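RNA polymerase II subunit A C-terminal domain phosphatase SSU72 (Homo sapiens, PDB 4H3K) is a serine/threonine protein phosphatase that dephosphorylates the C-terminal domain of RNA polymerase II and takes part in RNA processing, termination and pre-mRNA polyadenylation. Local coordinates at residues K93-Y96 / T97-I101; K78-Y81 / D82-Y85; V140-L143 / N144-Q148. The protein carries 1 engineered substitution. One frame throughout, in Å; residues are numbered along the deposited sequence.

Contact 1: residues K93-Y96 / T97-I101; sequences KELY and TQNGI
The ring of Tyr-96 meets Ile-101 at its edge and Leu-95 on one face. The methyl CD1 of Ile-101 lies in the ring plane, 3.9 Å from CD1 of Tyr-96, and CG of Leu-95 sits over the ring centre. The Asn-99 amide comes obliquely, its plane 62° from the ring's, with ND2 3.6 Å from Tyr-96 CD1. Beyond the contact, Leu-88 and Pro-67 pack on the ring, and its hydroxyl is hydrogen-bonded to Asn-73, so a tyrosine suits a buried site with a polar far end.

Helix 81-98, kinked just before where Asp-92 OD1 takes Leu-95 N and, weakly, Glu-94 N, ends with Asn-99 N bonded to Leu-95 O at 2.9 Å. The side chain of Asn-99 then reaches forward along the chain: with CG wedged between the backbone N and the carbonyl carbon (chi1 65°), OD1 accepts from Ile-101 N at 3.2 Å, with an N-H...O angle of 156°, an Asx turn. Gly-100, whose positive phi favours glycine, is the N-cap of helix 101-109. Two residues before Asn-99, Thr-97 OG1 donates to Lys-93 O at 2.5 Å, while the bond from Thr-97 N to that oxygen is weak.

Chemically, short polar side chains supplement the backbone bonds where one helix gives way to the next: a threonine hydroxyl reinforces a poor helical bond, and an asparagine oxygen occupies an N-H of the new first turn.

Contact 2: residues K78-Y81 / D82-Y85; sequences KTTY and DQMY
Hydrogen bonds first: the side chain of Gln-83 reaches back to Thr-80, where OE1 accepts from the backbone N at 3.0 Å. The bond is nearly straight (169°) and arrives on a lone pair in the carbonyl plane of the amide. Gln-83 manages this because CG lies beside its own backbone N (chi1 -67°) and the chain runs extended from there, a length glutamine has and asparagine lacks. Routine helical bonds follow, Met-84 N to Thr-80 O and Tyr-85 N to Tyr-81 O.

Thr-80 is the N-cap of helix 81-98 and Gln-83 stands three residues on, so their bond is one half of a capping box; the reciprocal half is missing, since the Thr-80 side chain makes no capping bond. Its hydroxyl instead bonds weakly to Pro-113 O, and the placement of its methyl, crowded against Asp-82, is doubtful.

Apolar packing involves Thr-79 and Met-84. Thr-79 CG2 touches Gln-83 CB at 3.7 Å. The methyl CE of Met-84 approaches Thr-79 CB at 3.9 Å and covers Thr-79 O at 3.2 Å, a buried carbonyl with no polar partner. Methionine is long and flexible enough to reach Thr-79 while also touching Leu-105 of helix 101-109. With alanine here, Thr-79 O would probably lose the methyl that covers it and a gap would open towards Leu-105. Tyr-81 points its hydroxyl elsewhere, to Asn-35 O.

Contact 3: residues V140-L143 / N144-Q148; sequences VEDL and NSREQ
Asp-142 O is gripped by Ser-145 twice, by OG at 2.8 Å and by the backbone N at 3.0 Å, both from the same face of the carbonyl; the N stands well above the plane, off the lone pairs. The hydroxyl gets there because OG lies between the backbone N and the carbonyl carbon (chi1 70°). Serine suits such a place: its one-carbon arm brings a donor back to the carbonyl three residues before.

Regular bonding fades here. Asn-144 N still bonds well to Val-140 O, but Ser-145 N reaches Glu-141 O only weakly, and Arg-146 N favours Leu-143 O at 3.2 Å over a weak bond to Asp-142 O. The shift from i+4 to i+3 partners marks the tightening of the last turn of helix 133-145.

Side chains bind the same turn. Arg-146 NH2 forms a salt bridge with Asp-142 OD2 at 2.6 Å, met on the syn side and 26° out of the carboxylate plane; with the two flat groups 75° apart, it is a one-pronged bridge. Leu-143 CD2 lies over the centre of the guanidinium, 3.9 Å from Arg-146 CZ, giving its face an apolar cover. The positive charge probably also suits the carbonyl-rich helix end. Weak bonds from NH1 to Cys-121 O and from NH2 to Phe-118 O tie the group to the loop before strand 127-130.

Helix 133-145 is the crossover of the beta-alpha-beta unit between strands 127-130 and 153-159. Val-140 and Leu-143 pack on Thr-210 and Cys-212 of strand 207-213, while Glu-147 and Gln-148 bond to the chain of another protein.

How the contacts relate
Contacts 1 and 2 belong to the two ends of helix 81-98, which is kinked near residues 94-95: contact 2 starts it and contact 1 hands the chain to helix 101-109. Their centres are about 16 Å apart and their nearest atoms about 6 Å. Contact 3, at the end of helix 133-145, lies about 29 Å from contact 2 and about 39 Å from contact 1, centre to centre, across the chain's centre from the latter. Contact 2 adjoins Asn-35 and Gln-36, in a loop that probably corresponds to the phosphate-binding CX5R loop of this family, its cysteine apparently replaced by an engineered serine; contact 3 instead borders the partner protein.

Contact 1: residues K93-Y96 / T97-I101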
loop_
_atom_site.group_PDB
_atom_site.type_symbol
_atom_site.label_atom_id
_atom_site.label_comp_id
_atom_site.label_asym_id
_atom_site.label_seq_id
_atom_site.Cartn_x
_atom_site.Cartn_y
_atom_site.Cartn_z
ATOM N N LYS B 93 21.384 -40.131 -0.441
ATOM C CA LYS B 93 21.261 -39.908 0.995
ATOM C C LYS B 93 22.484 -39.174 1.526
ATOM O O LYS B 93 22.383 -38.331 2.407
ATOM C CB LYS B 93 21.077 -41.247 1.723
ATOM C CG LYS B 93 21.527 -41.271 3.187
ATOM C CD LYS B 93 22.429 -42.477 3.449
ATOM C CE LYS B 93 23.486 -42.178 4.513
ATOM N NZ LYS B 93 22.865 -41.927 5.837
ATOM N N GLU B 94 23.641 -39.496 0.962
ATOM C CA GLU B 94 24.911 -39.065 1.514
ATOM C C GLU B 94 25.219 -37.633 1.164
ATOM O O GLU B 94 25.630 -36.867 2.031
ATOM C CB GLU B 94 26.033 -39.974 1.018
ATOM C CG GLU B 94 27.418 -39.510 1.439
ATOM C CD GLU B 94 28.243 -40.631 2.030
ATOM O OE1 GLU B 94 28.008 -41.804 1.651
ATOM O OE2 GLU B 94 29.118 -40.337 2.880
ATOM N N LEU B 95 25.027 -37.280 -0.107
ATOM C CA LEU B 95 25.314 -35.931 -0.570
ATOM C C LEU B 95 24.413 -34.921 0.134
ATOM O O LEU B 95 24.888 -33.878 0.564
ATOM C CB LEU B 95 25.193 -35.814 -2.100
ATOM C CG LEU B 95 25.304 -34.411 -2.725
ATOM C CD1 LEU B 95 26.644 -33.724 -2.422
ATOM C CD2 LEU B 95 25.054 -34.467 -4.224
ATOM N N TYR B 96 23.129 -35.254 0.275
ATOM C CA TYR B 96 22.134 -34.308 0.814
ATOM C C TYR B 96 22.049 -34.310 2.347
ATOM O O TYR B 96 21.395 -33.440 2.937
ATOM C CB TYR B 96 20.775 -34.488 0.123
ATOM C CG TYR B 96 20.884 -34.277 -1.379
ATOM C CD1 TYR B 96 20.984 -32.990 -1.918
ATOM C CD2 TYR B 96 20.936 -35.362 -2.257
ATOM C CE1 TYR B 96 21.105 -32.787 -3.288
ATOM C CE2 TYR B 96 21.067 -35.171 -3.614
ATOM C CZ TYR B 96 21.142 -33.880 -4.126
ATOM O OH TYR B 96 21.272 -33.681 -5.478
ATOM N N THR B 97 22.740 -35.262 2.987
ATOM C CA THR B 97 23.052 -35.135 4.418
ATOM C C THR B 97 24.240 -34.185 4.565
ATOM O O THR B 97 24.243 -33.316 5.429
ATOM C CB THR B 97 23.376 -36.495 5.105
ATOM O OG1 THR B 97 22.363 -37.449 4.784
ATOM C CG2 THR B 97 23.432 -36.340 6.642
ATOM N N GLN B 98 25.223 -34.339 3.681
ATOM C CA GLN B 98 26.495 -33.619 3.747
ATOM C C GLN B 98 26.346 -32.123 3.507
ATOM O O GLN B 98 26.939 -31.315 4.213
ATOM C CB GLN B 98 27.453 -34.180 2.703
ATOM C CG GLN B 98 28.815 -34.517 3.248
ATOM C CD GLN B 98 28.801 -35.791 4.086
ATOM O OE1 GLN B 98 29.057 -36.892 3.578
ATOM N NE2 GLN B 98 28.486 -35.646 5.376
ATOM N N ASN B 99 25.570 -31.761 2.495
ATOM C CA ASN B 99 25.406 -30.359 2.152
ATOM C C ASN B 99 24.252 -29.664 2.889
ATOM O O ASN B 99 23.789 -28.608 2.444
ATOM C CB ASN B 99 25.262 -30.212 0.638
ATOM C CG ASN B 99 24.006 -30.860 0.107
ATOM O OD1 ASN B 99 23.108 -31.235 0.860
ATOM N ND2 ASN B 99 23.931 -30.981 -1.199
ATOM N N GLY B 100 23.778 -30.276 3.983
ATOM C CA GLY B 100 22.765 -29.691 4.884
ATOM C C GLY B 100 21.354 -29.590 4.327
ATOM O O GLY B 100 20.445 -29.089 5.009
ATOM N N ILE B 101 21.156 -30.070 3.094
ATOM C CA ILE B 101 19.871 -29.906 2.426
ATOM C C ILE B 101 18.745 -30.731 3.061
ATOM O O ILE B 101 17.610 -30.260 3.166
ATOM C CB ILE B 101 19.966 -30.124 0.901
ATOM C CG1 ILE B 101 20.834 -29.035 0.287
ATOM C CG2 ILE B 101 18.592 -30.121 0.261
ATOM C CD1 ILE B 101 21.081 -29.214 -1.164
#

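Contact 2: residues K78-Y81 / D82-Y85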
loop_
_atom_site.group_PDB
_atom_site.type_symbol
_atom_site.label_atom_id
_atom_site.label_comp_id
_atom_site.label_asym_id
_atom_site.label_seq_id
_atom_site.Cartn_x
_atom_site.Cartn_y
_atom_site.Cartn_z
ATOM N N LYS B 78 4.246 -26.432 -6.145
ATOM C CA LYS B 78 3.211 -27.306 -5.602
ATOM C C LYS B 78 3.772 -28.489 -4.800
ATOM O O LYS B 78 3.028 -29.163 -4.119
ATOM C CB LYS B 78 2.262 -27.800 -6.719
ATOM C CG LYS B 78 1.308 -26.716 -7.231
ATOM C CD LYS B 78 1.005 -26.881 -8.703
ATOM C CE LYS B 78 0.885 -25.510 -9.368
ATOM N NZ LYS B 78 -0.526 -25.125 -9.721
ATOM N N THR B 79 5.079 -28.726 -4.877
ATOM C CA THR B 79 5.710 -29.858 -4.218
ATOM C C THR B 79 6.035 -29.550 -2.753
ATOM O O THR B 79 6.573 -28.507 -2.420
ATOM C CB THR B 79 7.005 -30.241 -4.941
ATOM O OG1 THR B 79 6.735 -30.503 -6.324
ATOM C CG2 THR B 79 7.638 -31.446 -4.310
ATOM N N THR B 80 5.695 -30.493 -1.894
ATOM C CA THR B 80 5.892 -30.429 -0.449
ATOM C C THR B 80 7.380 -30.542 -0.061
ATOM O O THR B 80 8.169 -31.178 -0.778
ATOM C CB THR B 80 4.990 -31.560 0.160
ATOM O OG1 THR B 80 3.834 -30.970 0.758
ATOM C CG2 THR B 80 5.676 -32.411 1.148
ATOM N N TYR B 81 7.782 -29.887 1.029
ATOM C CA TYR B 81 9.151 -30.051 1.539
ATOM C C TYR B 81 9.462 -31.526 1.814
ATOM O O TYR B 81 10.575 -32.013 1.563
ATOM C CB TYR B 81 9.371 -29.249 2.821
ATOM C CG TYR B 81 9.296 -27.728 2.656
ATOM C CD1 TYR B 81 10.237 -27.036 1.890
ATOM C CD2 TYR B 81 8.299 -26.991 3.300
ATOM C CE1 TYR B 81 10.181 -25.620 1.755
ATOM C CE2 TYR B 81 8.229 -25.585 3.178
ATOM C CZ TYR B 81 9.171 -24.914 2.406
ATOM O OH TYR B 81 9.095 -23.548 2.311
ATOM N N ASP B 82 8.468 -32.215 2.358
ATOM C CA ASP B 82 8.557 -33.653 2.629
ATOM C C ASP B 82 8.765 -34.466 1.345
ATOM O O ASP B 82 9.584 -35.381 1.324
ATOM C CB ASP B 82 7.306 -34.106 3.375
ATOM C CG ASP B 82 7.454 -35.474 3.961
ATOM O OD1 ASP B 82 8.244 -35.617 4.911
ATOM O OD2 ASP B 82 6.798 -36.402 3.446
ATOM N N GLN B 83 8.053 -34.129 0.273
ATOM C CA GLN B 83 8.280 -34.804 -1.015
ATOM C C GLN B 83 9.710 -34.563 -1.510
ATOM O O GLN B 83 10.366 -35.490 -1.963
ATOM C CB GLN B 83 7.229 -34.417 -2.070
ATOM C CG GLN B 83 5.840 -34.925 -1.722
ATOM C CD GLN B 83 4.739 -34.331 -2.583
ATOM O OE1 GLN B 83 4.646 -33.123 -2.757
ATOM N NE2 GLN B 83 3.883 -35.195 -3.121
ATOM N N MET B 84 10.212 -33.335 -1.356
ATOM C CA MET B 84 11.591 -33.007 -1.743
ATOM C C MET B 84 12.601 -33.785 -0.917
ATOM O O MET B 84 13.612 -34.274 -1.442
ATOM C CB MET B 84 11.875 -31.504 -1.617
ATOM C CG MET B 84 11.164 -30.663 -2.630
ATOM S SD MET B 84 11.309 -28.914 -2.208
ATOM C CE MET B 84 9.776 -28.325 -2.921
ATOM N N TYR B 85 12.313 -33.885 0.375
ATOM C CA TYR B 85 13.137 -34.637 1.310
ATOM C C TYR B 85 13.271 -36.083 0.831
ATOM O O TYR B 85 14.385 -36.584 0.666
ATOM C CB TYR B 85 12.523 -34.589 2.708
ATOM C CG TYR B 85 13.377 -35.215 3.785
ATOM C CD1 TYR B 85 13.348 -36.589 4.016
ATOM C CD2 TYR B 85 14.209 -34.424 4.584
ATOM C CE1 TYR B 85 14.132 -37.165 5.008
ATOM C CE2 TYR B 85 15.002 -34.991 5.569
ATOM C CZ TYR B 85 14.954 -36.362 5.776
ATOM O OH TYR B 85 15.735 -36.917 6.760
#

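Contact 3: residues V140-L143 / N144-Q148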
loop_
_atom_site.group_PDB
_atom_site.type_symbol
_atom_site.label_atom_id
_atom_site.label_comp_id
_atom_site.label_asym_id
_atom_site.label_seq_id
_atom_site.Cartn_x
_atom_site.Cartn_y
_atom_site.Cartn_z
ATOM N N VAL B 140 8.190 -5.972 -6.446
ATOM C CA VAL B 140 7.685 -4.661 -6.880
ATOM C C VAL B 140 6.847 -4.737 -8.167
ATOM O O VAL B 140 5.762 -4.127 -8.246
ATOM C CB VAL B 140 8.835 -3.635 -7.013
ATOM C CG1 VAL B 140 8.340 -2.339 -7.670
ATOM C CG2 VAL B 140 9.403 -3.332 -5.615
ATOM N N GLU B 141 7.333 -5.494 -9.155
ATOM C CA GLU B 141 6.564 -5.681 -10.373
ATOM C C GLU B 141 5.179 -6.237 -10.054
ATOM O O GLU B 141 4.178 -5.758 -10.583
ATOM C CB GLU B 141 7.254 -6.630 -11.351
ATOM C CG GLU B 141 6.449 -6.671 -12.688
ATOM C CD GLU B 141 7.183 -7.337 -13.817
ATOM O OE1 GLU B 141 8.137 -8.095 -13.535
ATOM O OE2 GLU B 141 6.798 -7.093 -14.992
ATOM N N ASP B 142 5.134 -7.272 -9.214
ATOM C CA ASP B 142 3.873 -7.879 -8.835
ATOM C C ASP B 142 2.922 -6.858 -8.147
ATOM O O ASP B 142 1.812 -6.632 -8.608
ATOM C CB ASP B 142 4.133 -9.062 -7.902
ATOM C CG ASP B 142 2.894 -9.858 -7.631
ATOM O OD1 ASP B 142 2.066 -9.974 -8.547
ATOM O OD2 ASP B 142 2.721 -10.365 -6.516
ATOM N N LEU B 143 3.345 -6.264 -7.033
ATOM C CA LEU B 143 2.464 -5.336 -6.310
ATOM C C LEU B 143 2.057 -4.114 -7.137
ATOM O O LEU B 143 0.929 -3.621 -7.020
ATOM C CB LEU B 143 3.149 -4.868 -5.013
ATOM C CG LEU B 143 3.483 -5.993 -4.025
ATOM C CD1 LEU B 143 4.258 -5.441 -2.806
ATOM C CD2 LEU B 143 2.177 -6.761 -3.593
ATOM N N ASN B 144 2.966 -3.624 -7.980
ATOM C CA ASN B 144 2.653 -2.467 -8.824
ATOM C C ASN B 144 1.647 -2.813 -9.932
ATOM O O ASN B 144 1.018 -1.921 -10.486
ATOM C CB ASN B 144 3.924 -1.862 -9.447
ATOM C CG ASN B 144 3.639 -0.552 -10.214
ATOM O OD1 ASN B 144 3.292 0.469 -9.615
ATOM N ND2 ASN B 144 3.788 -0.588 -11.540
ATOM N N SER B 145 1.504 -4.089 -10.256
ATOM C CA SER B 145 0.516 -4.523 -11.265
ATOM C C SER B 145 -0.842 -4.942 -10.640
ATOM O O SER B 145 -1.784 -5.228 -11.355
ATOM C CB SER B 145 1.097 -5.663 -12.095
ATOM O OG SER B 145 1.178 -6.812 -11.280
ATOM N N ARG B 146 -0.945 -4.956 -9.305
ATOM C CA ARG B 146 -2.248 -5.170 -8.639
ATOM C C ARG B 146 -3.002 -3.847 -8.500
ATOM O O ARG B 146 -2.401 -2.831 -8.180
ATOM C CB ARG B 146 -2.053 -5.798 -7.247
ATOM C CG ARG B 146 -1.314 -7.142 -7.267
ATOM C CD ARG B 146 -1.159 -7.727 -5.861
ATOM N NE ARG B 146 -0.254 -8.878 -5.849
ATOM C CZ ARG B 146 -0.093 -9.709 -4.822
ATOM N NH1 ARG B 146 -0.774 -9.531 -3.699
ATOM N NH2 ARG B 146 0.775 -10.710 -4.901
ATOM N N GLU B 147 -4.315 -3.849 -8.690
ATOM C CA GLU B 147 -5.099 -2.616 -8.542
ATOM C C GLU B 147 -5.075 -2.144 -7.090
ATOM O O GLU B 147 -5.259 -2.939 -6.198
ATOM C CB GLU B 147 -6.562 -2.836 -8.956
ATOM C CG GLU B 147 -6.817 -2.924 -10.442
ATOM C CD GLU B 147 -8.311 -2.870 -10.793
ATOM O OE1 GLU B 147 -9.155 -2.443 -9.937
ATOM O OE2 GLU B 147 -8.623 -3.245 -11.947
ATOM N N GLN B 148 -4.841 -0.854 -6.859
ATOM C CA GLN B 148 -4.905 -0.320 -5.500
ATOM C C GLN B 148 -6.383 -0.147 -5.130
ATOM O O GLN B 148 -7.203 0.265 -5.951
ATOM C CB GLN B 148 -4.098 0.991 -5.361
ATOM C CG GLN B 148 -4.403 2.075 -6.414
ATOM C CD GLN B 148 -3.605 3.376 -6.186
ATOM O OE1 GLN B 148 -2.453 3.351 -5.731
ATOM N NE2 GLN B 148 -4.230 4.503 -6.495
#